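Glutathione S-transferase (Burkholderia glumae, PDB 4ISD) binds glutathione and probably catalyses attack of the glutathione thiol on electrophilic substrates. Local coordinates at residues 10-15 and 19-24; 69-74 and 78-83; 176-181 and 193-198. All blocks are in the same frame, centred on the assembly; numbering follows the deposited sequence.

From the N terminus, the chain runs through strand 8-13, turns within a few residues and enters helix 19-31; interaction 1 closes this short loop and sets the helix against the sheet. Interaction 2 does the same for edge strand 69-72 and helix 74-84, joined through Glu73 at the N-cap position. The two contacts follow one another along the chain, yet they meet in space, Phe20 touching Ser74, and both border the same glutathione. Interaction 3 comes last and closes a longer loop in the all-helical domain, bringing helix 189-199 back to helix 168-177, with its centre about 25 Å from that of interaction 2. None nests within or crosses another.

Interaction 1. Residues 10-15 and 19-24; sequences LYVGAD and AFAMSA. With GSH (glutathione), chain F.
Val12 and Ala21 form one of two apolar pairs that seat the first helix of the thioredoxin-like domain on its sheet, within the beta-alpha-beta unit of strand 8-13, helix 19-31 and strand 36-40. The branch CG1 of Val12 reaches Ala21 CB at 3.8 Å, and one helical turn further on Leu10 CD1 meets Ala24 CB at 3.9 Å. Alternate strand residues thus face helix residues spaced by three, as one face of the strand meets one face of the helix. Methyl groups on the helix side let the backbones draw near, with the CA atoms of Val12 and Ala21 only 5.5 Å apart. In Leu10 a chi1 of -174° carries the branched end across to the helix. All four residues are buried, and no hydrogen bond crosses between the segments, so this seam rests on apolar packing. Trp207 of helix 202-212 also packs on Ala21.

Toward the turn the packing ends: Ala14 and Asp15 make no contact with the helix segment, and Asp15 is exposed to solvent. Ser18, a residue of the glutathione pocket, hydrogen-bonds through OG to the N atoms of Phe20 and Ala21 near the start of the helix. Phe20 does not touch the strand; its ring lies obliquely beside the gamma-glutamyl part of glutathione, with CD2 3.7 Å from CB1 of the tripeptide.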
loop_
_atom_site.group_PDB
_atom_site.type_symbol
_atom_site.label_atom_id
_atom_site.label_comp_id
_atom_site.label_asym_id
_atom_site.label_seq_id
_atom_site.Cartn_x
_atom_site.Cartn_y
_atom_site.Cartn_z
ATOM N N LEU A 10 -20.045 2.327 -2.170
ATOM C CA LEU A 10 -18.737 2.589 -2.755
ATOM C C LEU A 10 -18.725 3.989 -3.364
ATOM O O LEU A 10 -19.632 4.368 -4.114
ATOM C CB LEU A 10 -18.384 1.507 -3.784
ATOM C CG LEU A 10 -16.992 1.505 -4.414
ATOM C CD1 LEU A 10 -15.952 0.972 -3.446
ATOM C CD2 LEU A 10 -16.986 0.695 -5.709
ATOM N N TYR A 11 -17.712 4.761 -2.988
ATOM C CA TYR A 11 -17.502 6.115 -3.484
ATOM C C TYR A 11 -16.451 6.027 -4.575
ATOM O O TYR A 11 -15.365 5.476 -4.364
ATOM C CB TYR A 11 -17.034 7.058 -2.342
ATOM C CG TYR A 11 -18.106 7.296 -1.293
ATOM C CD1 TYR A 11 -18.321 6.370 -0.268
ATOM C CD2 TYR A 11 -18.925 8.423 -1.346
ATOM C CE1 TYR A 11 -19.322 6.555 0.674
ATOM C CE2 TYR A 11 -19.927 8.621 -0.405
ATOM C CZ TYR A 11 -20.121 7.683 0.608
ATOM O OH TYR A 11 -21.119 7.863 1.553
ATOM N N VAL A 12 -16.780 6.546 -5.747
ATOM C CA VAL A 12 -15.862 6.502 -6.884
ATOM C C VAL A 12 -15.851 7.880 -7.528
ATOM O O VAL A 12 -16.696 8.715 -7.203
ATOM C CB VAL A 12 -16.272 5.403 -7.932
ATOM C CG1 VAL A 12 -16.208 4.005 -7.311
ATOM C CG2 VAL A 12 -17.666 5.663 -8.491
ATOM N N GLY A 13 -14.897 8.127 -8.422
ATOM C CA GLY A 13 -14.894 9.360 -9.187
ATOM C C GLY A 13 -16.070 9.335 -10.149
ATOM O O GLY A 13 -16.407 8.275 -10.680
ATOM N N ALA A 14 -16.693 10.491 -10.376
ATOM C CA ALA A 14 -17.891 10.562 -11.216
ATOM C C ALA A 14 -17.638 10.131 -12.657
ATOM O O ALA A 14 -18.584 9.826 -13.390
ATOM C CB ALA A 14 -18.490 11.963 -11.186
ATOM N N ASP A 15 -16.365 10.106 -13.052
ATOM C CA ASP A 15 -15.965 9.754 -14.416
ATOM C C ASP A 15 -15.607 8.281 -14.613
ATOM O O ASP A 15 -15.309 7.862 -15.727
ATOM C CB ASP A 15 -14.797 10.627 -14.872
ATOM C CG ASP A 15 -15.212 12.054 -15.120
ATOM O OD1 ASP A 15 -16.418 12.284 -15.358
ATOM O OD2 ASP A 15 -14.336 12.945 -15.083
ATOM N N ALA A 19 -8.184 3.878 -11.823
ATOM C CA ALA A 19 -7.771 2.483 -11.830
ATOM C C ALA A 19 -8.002 1.853 -10.466
ATOM O O ALA A 19 -8.065 0.627 -10.328
ATOM C CB ALA A 19 -6.317 2.390 -12.181
ATOM N N PHE A 20 -8.111 2.697 -9.448
ATOM C CA PHE A 20 -8.174 2.209 -8.085
ATOM C C PHE A 20 -9.607 2.048 -7.629
ATOM O O PHE A 20 -9.915 1.155 -6.840
ATOM C CB PHE A 20 -7.376 3.128 -7.159
ATOM C CG PHE A 20 -5.943 3.281 -7.575
ATOM C CD1 PHE A 20 -5.122 2.158 -7.680
ATOM C CD2 PHE A 20 -5.422 4.532 -7.896
ATOM C CE1 PHE A 20 -3.793 2.280 -8.080
ATOM C CE2 PHE A 20 -4.099 4.672 -8.299
ATOM C CZ PHE A 20 -3.277 3.545 -8.387
ATOM N N ALA A 21 -10.475 2.914 -8.135
ATOM C CA ALA A 21 -11.900 2.767 -7.927
ATOM C C ALA A 21 -12.306 1.421 -8.511
ATOM O O ALA A 21 -12.984 0.611 -7.862
ATOM C CB ALA A 21 -12.648 3.890 -8.614
ATOM N N MET A 22 -11.854 1.176 -9.735
ATOM C CA MET A 22 -12.191 -0.046 -10.448
ATOM C C MET A 22 -11.749 -1.280 -9.669
ATOM O O MET A 22 -12.452 -2.301 -9.620
ATOM C CB MET A 22 -11.541 -0.030 -11.819
ATOM C CG MET A 22 -11.760 -1.287 -12.608
ATOM S SD MET A 22 -11.119 -1.084 -14.270
ATOM C CE MET A 22 -10.586 -2.762 -14.531
ATOM N N SER A 23 -10.591 -1.168 -9.036
ATOM C CA SER A 23 -10.045 -2.257 -8.240
ATOM C C SER A 23 -10.966 -2.673 -7.095
ATOM O O SER A 23 -11.198 -3.867 -6.881
ATOM C CB SER A 23 -8.688 -1.855 -7.680
ATOM O OG SER A 23 -8.083 -2.970 -7.053
ATOM N N ALA A 24 -11.487 -1.690 -6.359
ATOM C CA ALA A 24 -12.363 -1.983 -5.223
ATOM C C ALA A 24 -13.687 -2.554 -5.715
ATOM O O ALA A 24 -14.229 -3.506 -5.139
ATOM C CB ALA A 24 -12.599 -0.725 -4.355
HETATM N N1 GSH F . -3.390 4.369 -3.149
HETATM C CA1 GSH F . -4.711 4.908 -3.391
HETATM C C1 GSH F . -5.763 3.840 -3.512
HETATM O O11 GSH F . -5.486 2.674 -3.917
HETATM O O12 GSH F . -6.946 4.124 -3.177
HETATM C CB1 GSH F . -4.744 5.872 -4.549
HETATM C CG1 GSH F . -6.132 6.529 -4.604
HETATM C CD1 GSH F . -6.121 7.663 -5.648
HETATM O OE1 GSH F . -5.060 8.043 -6.129
HETATM N N2 GSH F . -7.381 8.277 -6.071
HETATM C CA2 GSH F . -7.427 9.338 -7.052
HETATM C C2 GSH F . -7.949 10.597 -6.429
HETATM O O2 GSH F . -8.789 10.562 -5.549
HETATM C CB2 GSH F . -8.347 8.981 -8.183
HETATM S SG2 GSH F . -7.447 9.101 -9.709
HETATM N N3 GSH F . -7.472 11.885 -6.871
HETATM C CA3 GSH F . -8.013 13.063 -6.224
HETATM C C3 GSH F . -6.910 13.666 -5.402
HETATM O O31 GSH F . -5.934 12.949 -5.039
HETATM O O32 GSH F . -6.958 14.891 -5.086
#

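Interaction 2. Residues 69-74 and 78-83; sequences FTLSES and AEYLDE. With GSH (glutathione), chain F.
Phe69 and Tyr80 bring edge strand 69-72 against helix 74-84, the last strand-to-helix connection of the thioredoxin-like glutathione-binding domain. Their rings meet obliquely, planes at 42° and centroids 5.0 Å apart. Phe69 CE2 lies over one face of the Tyr80 ring, toward its rim, while Phe69 CD2 comes 3.5 Å from Tyr80 OH. Beside them Leu71 CD2 touches Tyr80 CB at 3.7 Å. With CG anti to the backbone N (chi1 169°), Tyr80 can meet both residues. His66 adds an edge-to-face ring contact with the tyrosine.

At the other end of the contact the chain enters the helix, with Glu73 at the N-cap position. The first helical turn is secured by Ala78 N donating to Ser74 O. The same corner grips the gamma-glutamyl end of glutathione: Ser74 N and OG bond separate oxygens of its carboxylate, O12 and O11, and Glu73 OE1 accepts from its amino nitrogen N1 at 2.8 Å. The start of the helix would be expected to favour the carboxylate's negative charge electrostatically.

Two other pocket residues steady these side chains: Arg60 forms a salt bridge with Glu73 OE2, and Arg112, which also bonds glutathione through NE, hydrogen-bonds to Ser74 OG through NH2. Beyond them lies the second subunit, whose Ala102 touches Leu71 and whose Gln106 accepts a hydrogen bond at OE1 from Ser72 N.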
loop_
_atom_site.group_PDB
_atom_site.type_symbol
_atom_site.label_atom_id
_atom_site.label_comp_id
_atom_site.label_asym_id
_atom_site.label_seq_id
_atom_site.Cartn_x
_atom_site.Cartn_y
_atom_site.Cartn_z
ATOM N N PHE A 69 -18.837 1.537 9.163
ATOM C CA PHE A 69 -17.403 1.687 9.053
ATOM C C PHE A 69 -17.010 2.267 7.705
ATOM O O PHE A 69 -17.438 1.774 6.670
ATOM C CB PHE A 69 -16.792 0.296 9.210
ATOM C CG PHE A 69 -15.294 0.267 9.154
ATOM C CD1 PHE A 69 -14.541 0.877 10.139
ATOM C CD2 PHE A 69 -14.643 -0.414 8.123
ATOM C CE1 PHE A 69 -13.168 0.836 10.096
ATOM C CE2 PHE A 69 -13.265 -0.464 8.073
ATOM C CZ PHE A 69 -12.524 0.160 9.069
ATOM N N THR A 70 -16.177 3.300 7.703
ATOM C CA THR A 70 -15.690 3.830 6.430
ATOM C C THR A 70 -14.190 3.632 6.279
ATOM O O THR A 70 -13.443 3.662 7.261
ATOM C CB THR A 70 -16.067 5.297 6.221
ATOM O OG1 THR A 70 -15.418 6.081 7.213
ATOM C CG2 THR A 70 -17.579 5.481 6.343
ATOM N N LEU A 71 -13.759 3.414 5.039
ATOM C CA LEU A 71 -12.399 2.974 4.762
ATOM C C LEU A 71 -11.963 3.422 3.370
ATOM O O LEU A 71 -12.640 3.121 2.386
ATOM C CB LEU A 71 -12.324 1.444 4.860
ATOM C CG LEU A 71 -10.919 0.846 4.792
ATOM C CD1 LEU A 71 -10.131 1.230 6.026
ATOM C CD2 LEU A 71 -10.949 -0.658 4.639
ATOM N N SER A 72 -10.840 4.139 3.286
ATOM C CA SER A 72 -10.243 4.506 1.988
ATOM C C SER A 72 -9.033 3.625 1.629
ATOM O O SER A 72 -8.729 2.674 2.350
ATOM C CB SER A 72 -9.867 5.988 1.957
ATOM O OG SER A 72 -10.997 6.796 1.636
ATOM N N GLU A 73 -8.359 3.938 0.520
ATOM C CA GLU A 73 -7.236 3.131 0.012
ATOM C C GLU A 73 -7.693 1.737 -0.436
ATOM O O GLU A 73 -7.970 0.851 0.400
ATOM C CB GLU A 73 -6.079 3.018 1.013
ATOM C CG GLU A 73 -5.402 4.340 1.353
ATOM C CD GLU A 73 -4.652 4.918 0.169
ATOM O OE1 GLU A 73 -3.842 4.168 -0.411
ATOM O OE2 GLU A 73 -4.885 6.104 -0.188
ATOM N N SER A 74 -7.740 1.564 -1.764
ATOM C CA SER A 74 -8.304 0.385 -2.409
ATOM C C SER A 74 -7.669 -0.938 -1.976
ATOM O O SER A 74 -8.375 -1.949 -1.830
ATOM C CB SER A 74 -8.241 0.531 -3.932
ATOM O OG SER A 74 -6.916 0.424 -4.414
ATOM N N ALA A 78 -9.480 -4.078 -0.189
ATOM C CA ALA A 78 -9.374 -5.482 -0.595
ATOM C C ALA A 78 -9.039 -6.402 0.582
ATOM O O ALA A 78 -9.632 -7.479 0.721
ATOM C CB ALA A 78 -8.351 -5.647 -1.701
ATOM N N GLU A 79 -8.106 -5.968 1.429
ATOM C CA GLU A 79 -7.659 -6.748 2.587
ATOM C C GLU A 79 -8.788 -6.921 3.586
ATOM O O GLU A 79 -8.921 -7.963 4.244
ATOM C CB GLU A 79 -6.509 -6.020 3.286
ATOM C CG GLU A 79 -5.276 -5.831 2.433
ATOM C CD GLU A 79 -4.369 -7.036 2.468
ATOM O OE1 GLU A 79 -4.641 -7.978 3.256
ATOM O OE2 GLU A 79 -3.383 -7.039 1.705
ATOM N N TYR A 80 -9.593 -5.873 3.703
ATOM C CA TYR A 80 -10.657 -5.826 4.691
ATOM C C TYR A 80 -11.871 -6.639 4.257
ATOM O O TYR A 80 -12.464 -7.363 5.069
ATOM C CB TYR A 80 -11.049 -4.370 4.952
ATOM C CG TYR A 80 -12.313 -4.208 5.754
ATOM C CD1 TYR A 80 -12.312 -4.397 7.132
ATOM C CD2 TYR A 80 -13.515 -3.860 5.132
ATOM C CE1 TYR A 80 -13.476 -4.246 7.873
ATOM C CE2 TYR A 80 -14.674 -3.698 5.863
ATOM C CZ TYR A 80 -14.650 -3.900 7.228
ATOM O OH TYR A 80 -15.805 -3.754 7.955
ATOM N N LEU A 81 -12.255 -6.513 2.986
ATOM C CA LEU A 81 -13.366 -7.315 2.473
ATOM C C LEU A 81 -13.002 -8.802 2.498
ATOM O O LEU A 81 -13.845 -9.647 2.761
ATOM C CB LEU A 81 -13.797 -6.861 1.080
ATOM C CG LEU A 81 -14.459 -5.481 0.990
ATOM C CD1 LEU A 81 -14.663 -5.077 -0.474
ATOM C CD2 LEU A 81 -15.781 -5.460 1.737
ATOM N N ASP A 82 -11.726 -9.101 2.275
ATOM C CA ASP A 82 -11.234 -10.471 2.358
ATOM C C ASP A 82 -11.284 -11.049 3.771
ATOM O O ASP A 82 -11.308 -12.265 3.940
ATOM C CB ASP A 82 -9.809 -10.558 1.817
ATOM C CG ASP A 82 -9.644 -11.666 0.796
ATOM O OD1 ASP A 82 -10.553 -11.840 -0.047
ATOM O OD2 ASP A 82 -8.607 -12.364 0.839
ATOM N N GLU A 83 -11.290 -10.188 4.786
ATOM C CA GLU A 83 -11.324 -10.653 6.169
ATOM C C GLU A 83 -12.754 -10.799 6.668
ATOM O O GLU A 83 -13.075 -11.723 7.427
ATOM C CB GLU A 83 -10.520 -9.716 7.081
ATOM C CG GLU A 83 -9.115 -10.220 7.360
ATOM C CD GLU A 83 -8.200 -9.164 7.919
ATOM O OE1 GLU A 83 -8.696 -8.247 8.603
ATOM O OE2 GLU A 83 -6.979 -9.244 7.657
HETATM N N1 GSH F . -3.390 4.369 -3.149
HETATM C CA1 GSH F . -4.711 4.908 -3.391
HETATM C C1 GSH F . -5.763 3.840 -3.512
HETATM O O11 GSH F . -5.486 2.674 -3.917
HETATM O O12 GSH F . -6.946 4.124 -3.177
HETATM C CB1 GSH F . -4.744 5.872 -4.549
HETATM C CG1 GSH F . -6.132 6.529 -4.604
HETATM C CD1 GSH F . -6.121 7.663 -5.648
HETATM O OE1 GSH F . -5.060 8.043 -6.129
HETATM N N2 GSH F . -7.381 8.277 -6.071
HETATM C CA2 GSH F . -7.427 9.338 -7.052
HETATM C C2 GSH F . -7.949 10.597 -6.429
HETATM O O2 GSH F . -8.789 10.562 -5.549
HETATM C CB2 GSH F . -8.347 8.981 -8.183
HETATM S SG2 GSH F . -7.447 9.101 -9.709
HETATM N N3 GSH F . -7.472 11.885 -6.871
HETATM C CA3 GSH F . -8.013 13.063 -6.224
HETATM C C3 GSH F . -6.910 13.666 -5.402
HETATM O O31 GSH F . -5.934 12.949 -5.039
HETATM O O32 GSH F . -6.958 14.891 -5.086
#

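Interaction 3. Residues 176-181 and 193-198; sequences MLNRLV and RYVERQ
Leu177 packs against the ring of Tyr194, its CD1 methyl 3.8 Å from both CD2 and CE2 of the ring. The two side chains cross at about a right angle, and the methyl approaches the ring obliquely. A chi1 of 174° swings the Tyr194 ring toward the other helix; its hydroxyl is hydrogen-bonded to Asp170. Gln198 of the same helix lays its CG over the ring centre, 3.8 Å above the plane.

Val195 spans the rest of the contact with its two branches. CG2 rests against Leu177 CB at 3.9 Å, whereas CG1 turns toward the amide of Asn178. This is helix-helix packing in the all-alpha C-terminal domain of the glutathione transferase fold: helix 189-199 returns against helix 168-177 and the 3-10 segment that follows. Leu147 and Ala151 of helix 139-154 also pack on Leu177.

The outer side is more polar, and Asn178 is exposed there. Its OD1 accepts a hydrogen bond from Trp199 NE1 and passes 3.7 Å from Val195 CG1.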
loop_
_atom_site.group_PDB
_atom_site.type_symbol
_atom_site.label_atom_id
_atom_site.label_comp_id
_atom_site.label_asym_id
_atom_site.label_seq_id
_atom_site.Cartn_x
_atom_site.Cartn_y
_atom_site.Cartn_z
ATOM N N MET A 176 -2.330 -1.232 -14.911
ATOM C CA MET A 176 -1.044 -0.523 -14.975
ATOM C C MET A 176 -0.316 -0.828 -16.269
ATOM O O MET A 176 0.253 0.076 -16.881
ATOM C CB MET A 176 -0.159 -0.873 -13.775
ATOM C CG MET A 176 1.190 -0.142 -13.716
ATOM S SD MET A 176 1.159 1.658 -13.415
ATOM C CE MET A 176 -0.261 1.835 -12.343
ATOM N N LEU A 177 -0.362 -2.091 -16.712
ATOM C CA LEU A 177 0.327 -2.478 -17.946
ATOM C C LEU A 177 -0.146 -1.715 -19.184
ATOM O O LEU A 177 0.524 -1.729 -20.206
ATOM C CB LEU A 177 0.261 -3.990 -18.192
ATOM C CG LEU A 177 1.062 -4.844 -17.204
ATOM C CD1 LEU A 177 0.738 -6.320 -17.387
ATOM C CD2 LEU A 177 2.567 -4.581 -17.327
ATOM N N ASN A 178 -1.281 -1.028 -19.089
ATOM C CA ASN A 178 -1.768 -0.255 -20.230
ATOM C C ASN A 178 -0.930 0.994 -20.500
ATOM O O ASN A 178 -1.146 1.693 -21.491
ATOM C CB ASN A 178 -3.258 0.081 -20.083
ATOM C CG ASN A 178 -4.164 -1.075 -20.517
ATOM O OD1 ASN A 178 -4.699 -1.826 -19.685
ATOM N ND2 ASN A 178 -4.327 -1.230 -21.831
ATOM N N ARG A 179 0.036 1.259 -19.623
ATOM C CA ARG A 179 0.927 2.405 -19.775
ATOM C C ARG A 179 2.090 2.059 -20.685
ATOM O O ARG A 179 2.877 2.937 -21.069
ATOM C CB ARG A 179 1.478 2.852 -18.422
ATOM C CG ARG A 179 0.430 3.277 -17.423
ATOM C CD ARG A 179 -0.224 4.585 -17.809
ATOM N NE ARG A 179 -1.013 5.101 -16.696
ATOM C CZ ARG A 179 -1.454 6.350 -16.607
ATOM N NH1 ARG A 179 -2.163 6.733 -15.550
ATOM N NH2 ARG A 179 -1.181 7.217 -17.574
ATOM N N LEU A 180 2.210 0.776 -21.012
ATOM C CA LEU A 180 3.280 0.320 -21.890
ATOM C C LEU A 180 3.094 0.919 -23.281
ATOM O O LEU A 180 4.060 1.120 -24.026
ATOM C CB LEU A 180 3.315 -1.207 -21.947
ATOM C CG LEU A 180 3.853 -1.884 -20.682
ATOM C CD1 LEU A 180 3.904 -3.395 -20.878
ATOM C CD2 LEU A 180 5.231 -1.339 -20.348
ATOM N N VAL A 181 1.844 1.236 -23.600
ATOM C CA VAL A 181 1.497 1.827 -24.881
ATOM C C VAL A 181 2.218 3.163 -25.110
ATOM O O VAL A 181 2.480 3.542 -26.260
ATOM C CB VAL A 181 -0.042 1.983 -25.038
ATOM C CG1 VAL A 181 -0.543 3.153 -24.226
ATOM C CG2 VAL A 181 -0.411 2.172 -26.484
ATOM N N ARG A 193 -1.819 -10.485 -24.139
ATOM C CA ARG A 193 -2.844 -11.495 -23.895
ATOM C C ARG A 193 -3.346 -11.436 -22.456
ATOM O O ARG A 193 -4.550 -11.416 -22.208
ATOM C CB ARG A 193 -2.313 -12.890 -24.231
ATOM C CG ARG A 193 -2.253 -13.170 -25.741
ATOM C CD ARG A 193 -1.916 -14.624 -26.042
ATOM N NE ARG A 193 -0.483 -14.900 -25.938
ATOM C CZ ARG A 193 0.386 -14.708 -26.931
ATOM N NH1 ARG A 193 -0.029 -14.221 -28.094
ATOM N NH2 ARG A 193 1.669 -15.002 -26.769
ATOM N N TYR A 194 -2.404 -11.389 -21.522
ATOM C CA TYR A 194 -2.691 -11.201 -20.111
ATOM C C TYR A 194 -3.630 -10.012 -19.882
ATOM O O TYR A 194 -4.697 -10.156 -19.262
ATOM C CB TYR A 194 -1.381 -11.005 -19.354
ATOM C CG TYR A 194 -1.551 -10.647 -17.904
ATOM C CD1 TYR A 194 -1.684 -11.635 -16.939
ATOM C CD2 TYR A 194 -1.549 -9.321 -17.493
ATOM C CE1 TYR A 194 -1.832 -11.313 -15.606
ATOM C CE2 TYR A 194 -1.693 -8.983 -16.161
ATOM C CZ TYR A 194 -1.836 -9.985 -15.222
ATOM O OH TYR A 194 -1.980 -9.659 -13.893
ATOM N N VAL A 195 -3.252 -8.846 -20.396
ATOM C CA VAL A 195 -4.092 -7.666 -20.257
ATOM C C VAL A 195 -5.502 -7.929 -20.806
ATOM O O VAL A 195 -6.508 -7.555 -20.194
ATOM C CB VAL A 195 -3.473 -6.476 -20.990
ATOM C CG1 VAL A 195 -4.410 -5.278 -20.937
ATOM C CG2 VAL A 195 -2.102 -6.143 -20.400
ATOM N N GLU A 196 -5.571 -8.599 -21.953
ATOM C CA GLU A 196 -6.844 -8.863 -22.612
ATOM C C GLU A 196 -7.687 -9.804 -21.755
ATOM O O GLU A 196 -8.872 -9.544 -21.499
ATOM C CB GLU A 196 -6.611 -9.460 -23.998
ATOM C CG GLU A 196 -7.869 -9.518 -24.874
ATOM C CD GLU A 196 -7.639 -10.187 -26.217
ATOM O OE1 GLU A 196 -6.469 -10.338 -26.631
ATOM O OE2 GLU A 196 -8.638 -10.560 -26.865
ATOM N N ARG A 197 -7.057 -10.891 -21.324
ATOM C CA ARG A 197 -7.612 -11.886 -20.408
ATOM C C ARG A 197 -8.258 -11.197 -19.197
ATOM O O ARG A 197 -9.441 -11.419 -18.884
ATOM C CB ARG A 197 -6.423 -12.707 -19.916
ATOM C CG ARG A 197 -6.626 -14.167 -19.675
ATOM C CD ARG A 197 -5.301 -14.745 -19.119
ATOM N NE ARG A 197 -4.187 -14.599 -20.059
ATOM C CZ ARG A 197 -2.899 -14.743 -19.746
ATOM N NH1 ARG A 197 -2.537 -15.009 -18.496
ATOM N NH2 ARG A 197 -1.962 -14.600 -20.686
ATOM N N GLN A 198 -7.457 -10.365 -18.525
ATOM C CA GLN A 198 -7.863 -9.678 -17.301
ATOM C C GLN A 198 -8.987 -8.652 -17.489
ATOM O O GLN A 198 -9.835 -8.510 -16.614
ATOM C CB GLN A 198 -6.651 -9.025 -16.623
ATOM C CG GLN A 198 -5.585 -10.007 -16.123
ATOM C CD GLN A 198 -6.155 -11.083 -15.213
ATOM O OE1 GLN A 198 -7.110 -10.837 -14.481
ATOM N NE2 GLN A 198 -5.585 -12.293 -15.268
#